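Local coordinates for mandelate racemase/muconate lactonizing enzyme family protein (Roseovarius nubinhibens ISM, PDB 3U4F) that binds magnesium in a TIM-barrel active site of the enolase superfamily and probably acts as a hydro-lyase, at residues 166-171 with 186-191; 205-210 with 255-260; 226-231 with 329-334; 231-236 with 243-248. All blocks are in the same frame, centred on the assembly; numbering follows the deposited sequence.

Contact 1 (166-171 with 186-191); sequences FKVRAG and EEIVPT. With GAI (guanidine), chain F.
Val168 and Ile188 meet tip to tip inside a beta-alpha-beta unit of the TIM barrel, where strand 165-169 is overlaid by helix 184-196 and followed by strand 201-205. The contact is apolar. CG2 of Val168 lies 3.8 Å from CD1 of Ile188, whose extended chain (chi1 -160°, chi2 165°) carries that methyl from the helix to the strand. A branched valine suits the outward side of a strand, and the longer isoleucine spans the gap from the helix; its CD1 also lies 4.0 Å from the carbonyl O of Arg169.

The polar interactions belong to the strand's other side, which faces the barrel interior. Lys167 forms a salt bridge with Glu231, and NE of Arg169 bonds to the carbonyl of Ser140. Bound guanidine lies at the edge of the Arg169 guanidinium, near its plane, with N1 2.9 Å from Arg169 NH2; its N3 is 2.8 Å from Lys167 NZ.

Contact 2 (205-210 with 255-260); sequences DANSCY and GGEQDC. With MG (magnesium ion), chain E; GAI (guanidine), chain F.
Asp205 and Glu257 meet through a magnesium ion, which Asp205 OD2 binds at 2.1 Å and Glu257 OE1 at 2.0 Å. The two oxygens stay 4.2 Å apart, and the cation between them would offset their like charges. Guanidine N2 and N3 and a water also bind the metal, and Glu231 supplies the remaining ligand.

Asp205 reaches the ion with CG anti to its backbone N (chi1 -168°). Its carboxylate divides the work: while OD2 holds the metal, OD1 accepts the N-H of Asn207 at 3.1 Å, on the anti side and 26° out of the carboxylate plane. This Asx turn and the metal bond together fix the carboxylate's rotation, a role for which the short aspartate is well suited. The metal-bound water lies 2.7 Å from Asp205 OD1, placed to donate a hydrogen bond, though it has more acceptors in reach than protons. Glu257 comes from farther away, so the longer acid fits here; its CG sits between backbone N and carbonyl carbon (chi1 71°), and the chain then runs extended to the ion. Its OE2 forms a salt bridge with Lys94 of the second subunit.

Both loops follow parallel barrel strands, 201-205 and 253-255, and lead into helices 212-224 and 262-270 respectively.

Contact 3 (226-231 with 329-334); sequences GFSHFE and GKYLEF. With MG (magnesium ion), chain E; GAI (guanidine), chain F.
Tyr331 brings its hydroxyl alongside the base of His229, OH coming 4.1 Å from His229 CB, and water does most of the joining. One water lies 2.7 Å from His229 ND1 and also bonds to Tyr331 OH. A second links Ser228 OG, Tyr331 OH and the ammonium of Lys330; a third runs from Ser228 O to the same ammonium. This is the loose side: exposed Lys330 stretches out to the waters, and the small serine leaves its hydroxyl and carbonyl within their reach.

Farther in, bonds are short, although the carboxylates of Glu231 and Glu333 do not touch. NE2 of His229 donates to Glu231 OE1 at 2.8 Å, nearly straight at 170° and in the imidazole plane; histidine suits a place where one nitrogen faces a carboxylate and the other a water. Gln278 also donates to that oxygen, leaving OE2 to bind magnesium at 2.1 Å. Across the barrel, a chi1 of -176° turns the Glu333 chain away from its backbone N, and its OE2 accepts guanidine N1 at 2.7 Å. A water lies near both carboxylates, 2.8 Å from Glu231 OE2.

With Asp205 and Glu257, Glu231 completes three magnesium-binding acids following successive barrel strands, the arrangement characteristic of the enolase superfamily.

Contact 4 (231-236 with 243-248); sequences EEPCPY and KEVSEA. With MG (magnesium ion), chain E; MG (magnesium ion), chain G; GAI (guanidine), chain F.
The backbones of Pro233, in the loop after strand 229-231, and Val245, on helix 239-248, come nearest at 7.7 Å between CA atoms, a spacing bridged by side chains alone. Val245 supplies both methyls. CG2 touches SG of Cys234 at 3.5 Å, while CG1 lies 4.1 Å from CG of Pro233, the proline ring lying alongside the valine and running the other way. At a chi1 of -178° the two methyls diverge, CG2 toward the sulfur and CG1 toward the ring. The compact, apolar valine and the small cysteine suit this buried seam, and proline suits a loop that leaves the strand with a fixed phi.

The packing closes a beta-alpha unit of the TIM barrel, strand 229-231 to helix 239-248: Pro233 and Val245 both also touch Val253 on the next strand and Ala215 on helix 212-224. Beside the seam, the water on the active-site magnesium lies 2.8 Å from OE1 of Glu232, in place to donate a hydrogen bond to this second-shell carboxylate, whose OE2 bonds to Ser208. Near the helix's C-terminal end a second magnesium is bound by the carbonyl O of Ser246 at 2.1 Å, with four waters and the carbonyl of Leu249 around it; the Ser246 hydroxyl bonds instead to the carbonyl of Ala273.

How the contacts relate
All four contacts belong to the TIM barrel and touch the same bound guanidine. Contact 1 closes before the others open; contacts 2 and 3 alternate along the chain, and contact 4 is nested inside the loop of each. Contacts 2 and 4 are the nearest pair, with centres about 9 Å apart, whereas the centres of contacts 1 and 4 are about 17 Å apart. Strands 165-169, 201-205, 229-231 and 253-255 are successive parallel neighbours, and strand 332-335 joins the same sheet through strand 132-139. Contacts 1 and 2 are stitched by backbone bonds of Asp205 to Val168 and Ala170. Acids distant in sequence thereby converge on one magnesium, while contacts 1 and 4 pack helices 184-196 and 239-248 against the barrel's outside.

Contact 1 (166-171 with 186-191)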
loop_
_atom_site.group_PDB
_atom_site.type_symbol
_atom_site.label_atom_id
_atom_site.label_comp_id
_atom_site.label_asym_id
_atom_site.label_seq_id
_atom_site.Cartn_x
_atom_site.Cartn_y
_atom_site.Cartn_z
ATOM N N PHE A 166 -22.319 21.975 -4.977
ATOM C CA PHE A 166 -21.324 22.497 -4.026
ATOM C C PHE A 166 -21.052 21.440 -2.956
ATOM O O PHE A 166 -21.991 20.878 -2.395
ATOM C CB PHE A 166 -21.822 23.776 -3.330
ATOM C CG PHE A 166 -22.314 24.843 -4.283
ATOM C CD1 PHE A 166 -21.466 25.851 -4.706
ATOM C CD2 PHE A 166 -23.622 24.819 -4.747
ATOM C CE1 PHE A 166 -21.912 26.833 -5.600
ATOM C CE2 PHE A 166 -24.077 25.765 -5.658
ATOM C CZ PHE A 166 -23.211 26.777 -6.086
ATOM N N LYS A 167 -19.776 21.172 -2.680
ATOM C CA LYS A 167 -19.436 20.197 -1.637
ATOM C C LYS A 167 -18.666 20.865 -0.502
ATOM O O LYS A 167 -17.696 21.601 -0.751
ATOM C CB LYS A 167 -18.653 18.991 -2.204
ATOM C CG LYS A 167 -18.410 17.885 -1.170
ATOM C CD LYS A 167 -17.883 16.605 -1.801
ATOM C CE LYS A 167 -16.373 16.651 -1.932
ATOM N NZ LYS A 167 -15.939 15.392 -2.586
ATOM N N VAL A 168 -19.091 20.604 0.739
ATOM C CA VAL A 168 -18.406 21.113 1.927
ATOM C C VAL A 168 -17.999 19.936 2.825
ATOM O O VAL A 168 -18.253 18.784 2.489
ATOM C CB VAL A 168 -19.310 22.139 2.701
ATOM C CG1 VAL A 168 -19.689 23.273 1.783
ATOM C CG2 VAL A 168 -20.522 21.447 3.234
ATOM N N ARG A 169 -17.335 20.213 3.940
ATOM C CA ARG A 169 -16.783 19.166 4.779
ATOM C C ARG A 169 -17.597 19.000 6.068
ATOM O O ARG A 169 -18.054 19.985 6.631
ATOM C CB ARG A 169 -15.353 19.512 5.148
ATOM C CG ARG A 169 -14.451 19.747 3.932
ATOM C CD ARG A 169 -14.131 18.408 3.224
ATOM N NE ARG A 169 -13.843 18.632 1.794
ATOM C CZ ARG A 169 -13.459 17.676 0.962
ATOM N NH1 ARG A 169 -13.224 16.452 1.434
ATOM N NH2 ARG A 169 -13.307 17.947 -0.333
ATOM N N ALA A 170 -17.729 17.761 6.524
ATOM C CA ALA A 170 -18.303 17.421 7.841
ATOM C C ALA A 170 -17.227 16.831 8.750
ATOM O O ALA A 170 -16.241 16.271 8.274
ATOM C CB ALA A 170 -19.405 16.401 7.677
ATOM N N GLY A 171 -17.424 16.947 10.063
ATOM C CA GLY A 171 -16.530 16.264 11.009
ATOM C C GLY A 171 -15.130 16.819 10.988
ATOM O O GLY A 171 -14.896 17.926 10.535
ATOM N N GLU A 186 -23.295 20.458 12.650
ATOM C CA GLU A 186 -24.725 20.728 12.821
ATOM C C GLU A 186 -25.116 22.098 12.263
ATOM O O GLU A 186 -26.247 22.297 11.847
ATOM C CB GLU A 186 -25.148 20.599 14.296
ATOM C CG GLU A 186 -25.069 19.175 14.792
ATOM C CD GLU A 186 -23.715 18.807 15.404
ATOM O OE1 GLU A 186 -22.727 19.591 15.325
ATOM O OE2 GLU A 186 -23.652 17.703 15.987
ATOM N N GLU A 187 -24.170 23.027 12.257
ATOM C CA GLU A 187 -24.418 24.358 11.737
ATOM C C GLU A 187 -24.312 24.395 10.216
ATOM O O GLU A 187 -25.111 25.048 9.555
ATOM C CB GLU A 187 -23.453 25.374 12.345
ATOM C CG GLU A 187 -23.724 26.821 11.872
ATOM C CD GLU A 187 -22.674 27.815 12.344
ATOM O OE1 GLU A 187 -21.802 27.428 13.156
ATOM O OE2 GLU A 187 -22.717 28.995 11.900
ATOM N N ILE A 188 -23.319 23.699 9.656
ATOM C CA ILE A 188 -23.026 23.861 8.223
ATOM C C ILE A 188 -24.130 23.285 7.334
ATOM O O ILE A 188 -24.428 23.840 6.292
ATOM C CB ILE A 188 -21.625 23.286 7.842
ATOM C CG1 ILE A 188 -21.134 23.876 6.506
ATOM C CG2 ILE A 188 -21.659 21.790 7.790
ATOM C CD1 ILE A 188 -19.635 23.671 6.226
ATOM N N VAL A 189 -24.736 22.188 7.757
ATOM C CA VAL A 189 -25.769 21.523 6.969
ATOM C C VAL A 189 -26.969 22.463 6.738
ATOM O O VAL A 189 -27.242 22.786 5.586
ATOM C CB VAL A 189 -26.159 20.139 7.572
ATOM C CG1 VAL A 189 -27.331 19.502 6.812
ATOM C CG2 VAL A 189 -24.937 19.220 7.545
ATOM N N PRO A 190 -27.651 22.932 7.817
ATOM C CA PRO A 190 -28.771 23.854 7.591
ATOM C C PRO A 190 -28.336 25.177 6.952
ATOM O O PRO A 190 -29.102 25.759 6.173
ATOM C CB PRO A 190 -29.328 24.089 9.018
ATOM C CG PRO A 190 -28.142 23.874 9.917
ATOM C CD PRO A 190 -27.501 22.643 9.261
ATOM N N THR A 191 -27.119 25.628 7.252
ATOM C CA THR A 191 -26.600 26.896 6.707
ATOM C C THR A 191 -26.437 26.888 5.186
ATOM O O THR A 191 -26.800 27.862 4.501
ATOM C CB THR A 191 -25.268 27.277 7.338
ATOM O OG1 THR A 191 -25.474 27.610 8.707
ATOM C CG2 THR A 191 -24.651 28.476 6.634
HETATM C C GAI F . -12.524 14.849 -1.577
HETATM N N1 GAI F . -12.058 15.974 -2.055
HETATM N N2 GAI F . -12.065 14.234 -0.430
HETATM N N3 GAI F . -13.484 14.182 -2.240
#

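Contact 2 (205-210 with 255-260)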
loop_
_atom_site.group_PDB
_atom_site.type_symbol
_atom_site.label_atom_id
_atom_site.label_comp_id
_atom_site.label_asym_id
_atom_site.label_seq_id
_atom_site.Cartn_x
_atom_site.Cartn_y
_atom_site.Cartn_z
ATOM N N ASP A 205 -18.675 15.786 2.646
ATOM C CA ASP A 205 -17.658 14.745 2.696
ATOM C C ASP A 205 -17.132 14.740 4.139
ATOM O O ASP A 205 -16.690 15.771 4.631
ATOM C CB ASP A 205 -16.555 15.133 1.713
ATOM C CG ASP A 205 -15.557 14.007 1.435
ATOM O OD1 ASP A 205 -15.374 13.129 2.293
ATOM O OD2 ASP A 205 -14.954 14.013 0.323
ATOM N N ALA A 206 -17.201 13.579 4.789
ATOM C CA ALA A 206 -16.804 13.419 6.203
ATOM C C ALA A 206 -15.388 12.893 6.357
ATOM O O ALA A 206 -14.886 12.711 7.474
ATOM C CB ALA A 206 -17.793 12.484 6.923
ATOM N N ASN A 207 -14.746 12.607 5.236
ATOM C CA ASN A 207 -13.365 12.074 5.244
ATOM C C ASN A 207 -13.060 11.121 6.388
ATOM O O ASN A 207 -12.103 11.343 7.174
ATOM C CB ASN A 207 -12.362 13.226 5.234
ATOM C CG ASN A 207 -12.392 14.012 3.933
ATOM O OD1 ASN A 207 -11.790 13.608 2.915
ATOM N ND2 ASN A 207 -13.080 15.124 3.956
ATOM N N SER A 208 -13.853 10.060 6.478
ATOM C CA SER A 208 -13.555 8.916 7.382
ATOM C C SER A 208 -13.729 9.185 8.861
ATOM O O SER A 208 -13.159 8.480 9.700
ATOM C CB SER A 208 -12.133 8.362 7.122
ATOM O OG SER A 208 -12.080 7.608 5.918
ATOM N N CYS A 209 -14.528 10.189 9.200
ATOM C CA CYS A 209 -14.637 10.634 10.595
ATOM C C CYS A 209 -15.444 9.711 11.505
ATOM O O CYS A 209 -15.018 9.415 12.627
ATOM C CB CYS A 209 -15.286 12.015 10.623
ATOM S SG CYS A 209 -15.316 12.743 12.277
ATOM N N TYR A 210 -16.602 9.231 11.021
ATOM C CA TYR A 210 -17.650 8.753 11.929
ATOM C C TYR A 210 -17.771 7.249 12.150
ATOM O O TYR A 210 -17.536 6.459 11.242
ATOM C CB TYR A 210 -18.987 9.292 11.440
ATOM C CG TYR A 210 -19.073 10.801 11.468
ATOM C CD1 TYR A 210 -19.123 11.489 12.681
ATOM C CD2 TYR A 210 -19.110 11.546 10.286
ATOM C CE1 TYR A 210 -19.236 12.903 12.714
ATOM C CE2 TYR A 210 -19.209 12.928 10.304
ATOM C CZ TYR A 210 -19.280 13.603 11.514
ATOM O OH TYR A 210 -19.388 14.968 11.529
ATOM N N GLY A 255 -17.936 6.680 -1.967
ATOM C CA GLY A 255 -16.550 6.607 -1.508
ATOM C C GLY A 255 -15.659 5.842 -2.460
ATOM O O GLY A 255 -16.123 5.350 -3.503
ATOM N N GLY A 256 -14.379 5.762 -2.077
ATOM C CA GLY A 256 -13.393 4.922 -2.747
ATOM C C GLY A 256 -12.120 5.662 -3.148
ATOM O O GLY A 256 -11.238 5.051 -3.741
ATOM N N GLU A 257 -12.005 6.952 -2.829
ATOM C CA GLU A 257 -10.881 7.733 -3.329
ATOM C C GLU A 257 -9.519 7.205 -2.899
ATOM O O GLU A 257 -8.570 7.345 -3.667
ATOM C CB GLU A 257 -11.007 9.215 -3.010
ATOM C CG GLU A 257 -10.827 9.564 -1.533
ATOM C CD GLU A 257 -11.301 10.951 -1.272
ATOM O OE1 GLU A 257 -12.489 11.250 -1.595
ATOM O OE2 GLU A 257 -10.491 11.734 -0.736
ATOM N N GLN A 258 -9.428 6.576 -1.715
ATOM C CA GLN A 258 -8.123 5.996 -1.256
ATOM C C GLN A 258 -7.931 4.547 -1.622
ATOM O O GLN A 258 -6.928 3.945 -1.271
ATOM C CB GLN A 258 -7.935 6.143 0.261
ATOM C CG GLN A 258 -7.700 7.555 0.710
ATOM C CD GLN A 258 -8.967 8.335 1.059
ATOM O OE1 GLN A 258 -10.063 7.778 1.239
ATOM N NE2 GLN A 258 -8.797 9.626 1.237
ATOM N N ASP A 259 -8.884 3.973 -2.340
ATOM C CA ASP A 259 -8.804 2.574 -2.696
ATOM C C ASP A 259 -8.008 2.347 -3.975
ATOM O O ASP A 259 -8.441 2.744 -5.056
ATOM C CB ASP A 259 -10.214 2.023 -2.832
ATOM C CG ASP A 259 -10.842 1.781 -1.481
ATOM O OD1 ASP A 259 -10.477 0.760 -0.845
ATOM O OD2 ASP A 259 -11.630 2.632 -1.024
ATOM N N CYS A 260 -6.859 1.692 -3.837
ATOM C CA CYS A 260 -5.972 1.489 -4.980
ATOM C C CYS A 260 -5.867 -0.013 -5.328
ATOM O O CYS A 260 -5.207 -0.397 -6.283
ATOM C CB CYS A 260 -4.591 2.106 -4.675
ATOM S SG CYS A 260 -3.738 1.370 -3.288
HETATM MG MG MG E . -13.598 12.698 -0.662
HETATM C C GAI F . -12.524 14.849 -1.577
HETATM N N1 GAI F . -12.058 15.974 -2.055
HETATM N N2 GAI F . -12.065 14.234 -0.430
HETATM N N3 GAI F . -13.484 14.182 -2.240
HETATM O O HOH W 1 -13.553 11.651 1.026
#

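Contact 3 (226-231 with 329-334)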
loop_
_atom_site.group_PDB
_atom_site.type_symbol
_atom_site.label_atom_id
_atom_site.label_comp_id
_atom_site.label_asym_id
_atom_site.label_seq_id
_atom_site.Cartn_x
_atom_site.Cartn_y
_atom_site.Cartn_z
ATOM N N GLY A 226 -32.051 18.235 2.425
ATOM C CA GLY A 226 -31.995 18.046 0.994
ATOM C C GLY A 226 -30.600 17.902 0.396
ATOM O O GLY A 226 -30.425 18.131 -0.807
ATOM N N PHE A 227 -29.614 17.503 1.201
ATOM C CA PHE A 227 -28.337 17.070 0.612
ATOM C C PHE A 227 -28.519 15.802 -0.226
ATOM O O PHE A 227 -29.420 14.978 0.027
ATOM C CB PHE A 227 -27.257 16.864 1.681
ATOM C CG PHE A 227 -26.575 18.127 2.128
ATOM C CD1 PHE A 227 -27.291 19.167 2.767
ATOM C CD2 PHE A 227 -25.191 18.261 1.970
ATOM C CE1 PHE A 227 -26.630 20.323 3.231
ATOM C CE2 PHE A 227 -24.519 19.409 2.410
ATOM C CZ PHE A 227 -25.236 20.439 3.048
ATOM N N SER A 228 -27.667 15.623 -1.238
ATOM C CA SER A 228 -27.842 14.513 -2.166
ATOM C C SER A 228 -26.642 13.565 -2.308
ATOM O O SER A 228 -26.680 12.641 -3.142
ATOM C CB SER A 228 -28.257 15.036 -3.554
ATOM O OG SER A 228 -27.405 16.123 -3.929
ATOM N N HIS A 229 -25.618 13.760 -1.459
ATOM C CA HIS A 229 -24.339 13.043 -1.624
ATOM C C HIS A 229 -23.621 13.122 -0.268
ATOM O O HIS A 229 -23.342 14.217 0.224
ATOM C CB HIS A 229 -23.561 13.769 -2.751
ATOM C CG HIS A 229 -22.144 13.322 -2.955
ATOM N ND1 HIS A 229 -21.704 12.790 -4.149
ATOM C CD2 HIS A 229 -21.058 13.379 -2.146
ATOM C CE1 HIS A 229 -20.408 12.531 -4.068
ATOM N NE2 HIS A 229 -19.993 12.881 -2.861
ATOM N N PHE A 230 -23.344 11.968 0.317
ATOM C CA PHE A 230 -22.713 11.865 1.645
ATOM C C PHE A 230 -21.490 10.968 1.471
ATOM O O PHE A 230 -21.592 9.730 1.374
ATOM C CB PHE A 230 -23.750 11.241 2.599
ATOM C CG PHE A 230 -23.314 11.138 4.039
ATOM C CD1 PHE A 230 -22.237 11.859 4.531
ATOM C CD2 PHE A 230 -24.060 10.356 4.911
ATOM C CE1 PHE A 230 -21.876 11.772 5.894
ATOM C CE2 PHE A 230 -23.710 10.265 6.283
ATOM C CZ PHE A 230 -22.638 10.966 6.761
ATOM N N GLU A 231 -20.330 11.604 1.422
ATOM C CA GLU A 231 -19.103 10.938 1.045
ATOM C C GLU A 231 -18.275 10.510 2.259
ATOM O O GLU A 231 -18.120 11.270 3.191
ATOM C CB GLU A 231 -18.309 11.874 0.141
ATOM C CG GLU A 231 -16.966 11.329 -0.310
ATOM C CD GLU A 231 -16.426 12.111 -1.490
ATOM O OE1 GLU A 231 -17.237 12.834 -2.148
ATOM O OE2 GLU A 231 -15.205 11.975 -1.770
ATOM N N GLY A 329 -21.084 9.426 -13.223
ATOM C CA GLY A 329 -21.886 10.120 -12.221
ATOM C C GLY A 329 -22.305 11.534 -12.613
ATOM O O GLY A 329 -22.211 11.928 -13.796
ATOM N N LYS A 330 -22.733 12.325 -11.625
ATOM C CA LYS A 330 -23.465 13.558 -11.930
ATOM C C LYS A 330 -22.588 14.730 -12.325
ATOM O O LYS A 330 -23.055 15.688 -12.927
ATOM C CB LYS A 330 -24.341 13.975 -10.744
ATOM C CG LYS A 330 -25.455 12.981 -10.399
ATOM C CD LYS A 330 -26.125 13.372 -9.073
ATOM C CE LYS A 330 -27.355 12.488 -8.783
ATOM N NZ LYS A 330 -27.872 12.855 -7.415
ATOM N N TYR A 331 -21.319 14.675 -11.934
ATOM C CA TYR A 331 -20.473 15.857 -11.974
ATOM C C TYR A 331 -19.009 15.556 -11.667
ATOM O O TYR A 331 -18.668 14.541 -11.060
ATOM C CB TYR A 331 -20.960 17.007 -11.053
ATOM C CG TYR A 331 -21.767 16.545 -9.838
ATOM C CD1 TYR A 331 -22.952 17.173 -9.498
ATOM C CD2 TYR A 331 -21.320 15.481 -9.042
ATOM C CE1 TYR A 331 -23.708 16.741 -8.364
ATOM C CE2 TYR A 331 -22.070 15.022 -7.933
ATOM C CZ TYR A 331 -23.268 15.659 -7.624
ATOM O OH TYR A 331 -23.989 15.214 -6.548
ATOM N N LEU A 332 -18.195 16.484 -12.146
ATOM C CA LEU A 332 -16.756 16.563 -11.940
ATOM C C LEU A 332 -16.463 17.280 -10.621
ATOM O O LEU A 332 -16.910 18.405 -10.440
ATOM C CB LEU A 332 -16.194 17.408 -13.090
ATOM C CG LEU A 332 -14.718 17.800 -13.005
ATOM C CD1 LEU A 332 -13.881 16.567 -13.344
ATOM C CD2 LEU A 332 -14.398 18.966 -13.959
ATOM N N GLU A 333 -15.671 16.658 -9.737
ATOM C CA GLU A 333 -15.134 17.373 -8.577
ATOM C C GLU A 333 -14.173 18.477 -9.018
ATOM O O GLU A 333 -13.187 18.209 -9.688
ATOM C CB GLU A 333 -14.385 16.436 -7.635
ATOM C CG GLU A 333 -13.935 17.225 -6.400
ATOM C CD GLU A 333 -13.428 16.382 -5.281
ATOM O OE1 GLU A 333 -13.104 15.203 -5.512
ATOM O OE2 GLU A 333 -13.368 16.934 -4.153
ATOM N N PHE A 334 -14.468 19.710 -8.633
ATOM C CA PHE A 334 -13.685 20.842 -9.091
ATOM C C PHE A 334 -13.273 21.658 -7.890
ATOM O O PHE A 334 -14.088 22.381 -7.310
ATOM C CB PHE A 334 -14.476 21.718 -10.064
ATOM C CG PHE A 334 -13.608 22.745 -10.765
ATOM C CD1 PHE A 334 -12.943 22.418 -11.952
ATOM C CD2 PHE A 334 -13.445 24.019 -10.219
ATOM C CE1 PHE A 334 -12.116 23.356 -12.583
ATOM C CE2 PHE A 334 -12.601 24.967 -10.837
ATOM C CZ PHE A 334 -11.958 24.644 -12.011
HETATM MG MG MG E . -13.598 12.698 -0.662
HETATM C C GAI F . -12.524 14.849 -1.577
HETATM N N1 GAI F . -12.058 15.974 -2.055
HETATM N N2 GAI F . -12.065 14.234 -0.430
HETATM N N3 GAI F . -13.484 14.182 -2.240
HETATM O O HOH W 2 -25.971 11.690 -5.493
HETATM O O HOH W 3 -26.793 15.582 -6.533
HETATM O O HOH W 4 -23.424 12.504 -6.161
HETATM O O HOH W 5 -14.440 12.525 -4.381
HETATM O O HOH W 1 -13.553 11.651 1.026
#

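Contact 4 (231-236 with 243-248)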
loop_
_atom_site.group_PDB
_atom_site.type_symbol
_atom_site.label_atom_id
_atom_site.label_comp_id
_atom_site.label_asym_id
_atom_site.label_seq_id
_atom_site.Cartn_x
_atom_site.Cartn_y
_atom_site.Cartn_z
ATOM N N GLU A 231 -20.330 11.604 1.422
ATOM C CA GLU A 231 -19.103 10.938 1.045
ATOM C C GLU A 231 -18.275 10.510 2.259
ATOM O O GLU A 231 -18.120 11.270 3.191
ATOM C CB GLU A 231 -18.309 11.874 0.141
ATOM C CG GLU A 231 -16.966 11.329 -0.310
ATOM C CD GLU A 231 -16.426 12.111 -1.490
ATOM O OE1 GLU A 231 -17.237 12.834 -2.148
ATOM O OE2 GLU A 231 -15.205 11.975 -1.770
ATOM N N GLU A 232 -17.766 9.281 2.188
ATOM C CA GLU A 232 -16.810 8.699 3.128
ATOM C C GLU A 232 -17.249 8.904 4.577
ATOM O O GLU A 232 -16.533 9.484 5.361
ATOM C CB GLU A 232 -15.382 9.241 2.854
ATOM C CG GLU A 232 -14.248 8.389 3.438
ATOM C CD GLU A 232 -12.881 8.873 2.968
ATOM O OE1 GLU A 232 -12.741 9.022 1.736
ATOM O OE2 GLU A 232 -11.964 9.071 3.824
ATOM N N PRO A 233 -18.468 8.450 4.925
ATOM C CA PRO A 233 -18.991 8.740 6.283
ATOM C C PRO A 233 -18.127 8.126 7.377
ATOM O O PRO A 233 -17.970 8.712 8.462
ATOM C CB PRO A 233 -20.377 8.045 6.288
ATOM C CG PRO A 233 -20.337 7.046 5.133
ATOM C CD PRO A 233 -19.462 7.753 4.082
ATOM N N CYS A 234 -17.607 6.935 7.085
ATOM C CA CYS A 234 -16.858 6.120 8.040
ATOM C C CYS A 234 -15.430 5.852 7.538
ATOM O O CYS A 234 -15.163 5.909 6.331
ATOM C CB CYS A 234 -17.553 4.774 8.178
ATOM S SG CYS A 234 -19.276 4.874 8.805
ATOM N N PRO A 235 -14.528 5.463 8.438
ATOM C CA PRO A 235 -13.194 5.053 7.980
ATOM C C PRO A 235 -13.233 4.204 6.702
ATOM O O PRO A 235 -13.867 3.138 6.664
ATOM C CB PRO A 235 -12.659 4.240 9.175
ATOM C CG PRO A 235 -13.286 5.017 10.377
ATOM C CD PRO A 235 -14.708 5.224 9.893
ATOM N N TYR A 236 -12.553 4.676 5.657
ATOM C CA TYR A 236 -12.727 4.085 4.338
ATOM C C TYR A 236 -12.300 2.618 4.302
ATOM O O TYR A 236 -12.763 1.855 3.481
ATOM C CB TYR A 236 -11.975 4.917 3.285
ATOM C CG TYR A 236 -10.468 4.808 3.326
ATOM C CD1 TYR A 236 -9.819 3.695 2.753
ATOM C CD2 TYR A 236 -9.680 5.825 3.886
ATOM C CE1 TYR A 236 -8.417 3.582 2.765
ATOM C CE2 TYR A 236 -8.247 5.714 3.904
ATOM C CZ TYR A 236 -7.649 4.591 3.334
ATOM O OH TYR A 236 -6.258 4.459 3.284
ATOM N N LYS A 243 -21.165 0.192 4.562
ATOM C CA LYS A 243 -22.379 -0.515 4.121
ATOM C C LYS A 243 -23.553 -0.307 5.091
ATOM O O LYS A 243 -24.685 -0.037 4.678
ATOM C CB LYS A 243 -22.077 -1.996 3.973
ATOM C CG LYS A 243 -23.223 -2.845 3.421
ATOM C CD LYS A 243 -22.735 -4.269 3.212
ATOM C CE LYS A 243 -23.861 -5.298 3.229
ATOM N NZ LYS A 243 -24.555 -5.267 1.927
ATOM N N GLU A 244 -23.293 -0.440 6.390
ATOM C CA GLU A 244 -24.350 -0.168 7.369
ATOM C C GLU A 244 -24.983 1.209 7.175
ATOM O O GLU A 244 -26.214 1.367 7.270
ATOM C CB GLU A 244 -23.828 -0.281 8.803
ATOM C CG GLU A 244 -24.993 -0.425 9.799
ATOM C CD GLU A 244 -24.547 -0.397 11.255
ATOM O OE1 GLU A 244 -23.378 -0.783 11.543
ATOM O OE2 GLU A 244 -25.394 0.022 12.087
ATOM N N VAL A 245 -24.149 2.214 6.920
ATOM C CA VAL A 245 -24.652 3.564 6.700
ATOM C C VAL A 245 -25.499 3.677 5.426
ATOM O O VAL A 245 -26.620 4.206 5.473
ATOM C CB VAL A 245 -23.507 4.593 6.708
ATOM C CG1 VAL A 245 -24.048 6.004 6.526
ATOM C CG2 VAL A 245 -22.713 4.460 8.034
ATOM N N SER A 246 -24.959 3.187 4.303
ATOM C CA SER A 246 -25.705 3.071 3.028
ATOM C C SER A 246 -27.031 2.381 3.217
ATOM O O SER A 246 -28.051 2.840 2.698
ATOM C CB SER A 246 -24.921 2.232 1.995
ATOM O OG SER A 246 -23.820 2.992 1.602
ATOM N N GLU A 247 -27.024 1.265 3.934
ATOM C CA GLU A 247 -28.285 0.516 4.136
ATOM C C GLU A 247 -29.332 1.273 4.949
ATOM O O GLU A 247 -30.537 1.119 4.695
ATOM C CB GLU A 247 -28.038 -0.892 4.706
ATOM C CG GLU A 247 -27.405 -1.857 3.704
ATOM C CD GLU A 247 -26.959 -3.177 4.345
ATOM O OE1 GLU A 247 -26.479 -3.173 5.504
ATOM O OE2 GLU A 247 -27.085 -4.231 3.688
ATOM N N ALA A 248 -28.894 2.079 5.919
ATOM C CA ALA A 248 -29.818 2.843 6.764
ATOM C C ALA A 248 -30.324 4.151 6.132
ATOM O O ALA A 248 -31.338 4.698 6.577
ATOM C CB ALA A 248 -29.184 3.133 8.155
HETATM MG MG MG E . -13.598 12.698 -0.662
HETATM MG MG MG G . -29.020 3.807 1.159
HETATM C C GAI F . -12.524 14.849 -1.577
HETATM N N1 GAI F . -12.058 15.974 -2.055
HETATM N N2 GAI F . -12.065 14.234 -0.430
HETATM N N3 GAI F . -13.484 14.182 -2.240
HETATM O O HOH W 1 -13.553 11.651 1.026
HETATM O O HOH W 6 -27.481 5.206 0.865
HETATM O O HOH W 7 -28.069 2.459 -0.183
HETATM O O HOH W 8 -30.120 4.533 -0.549
HETATM O O HOH W 9 -30.688 2.425 1.353
#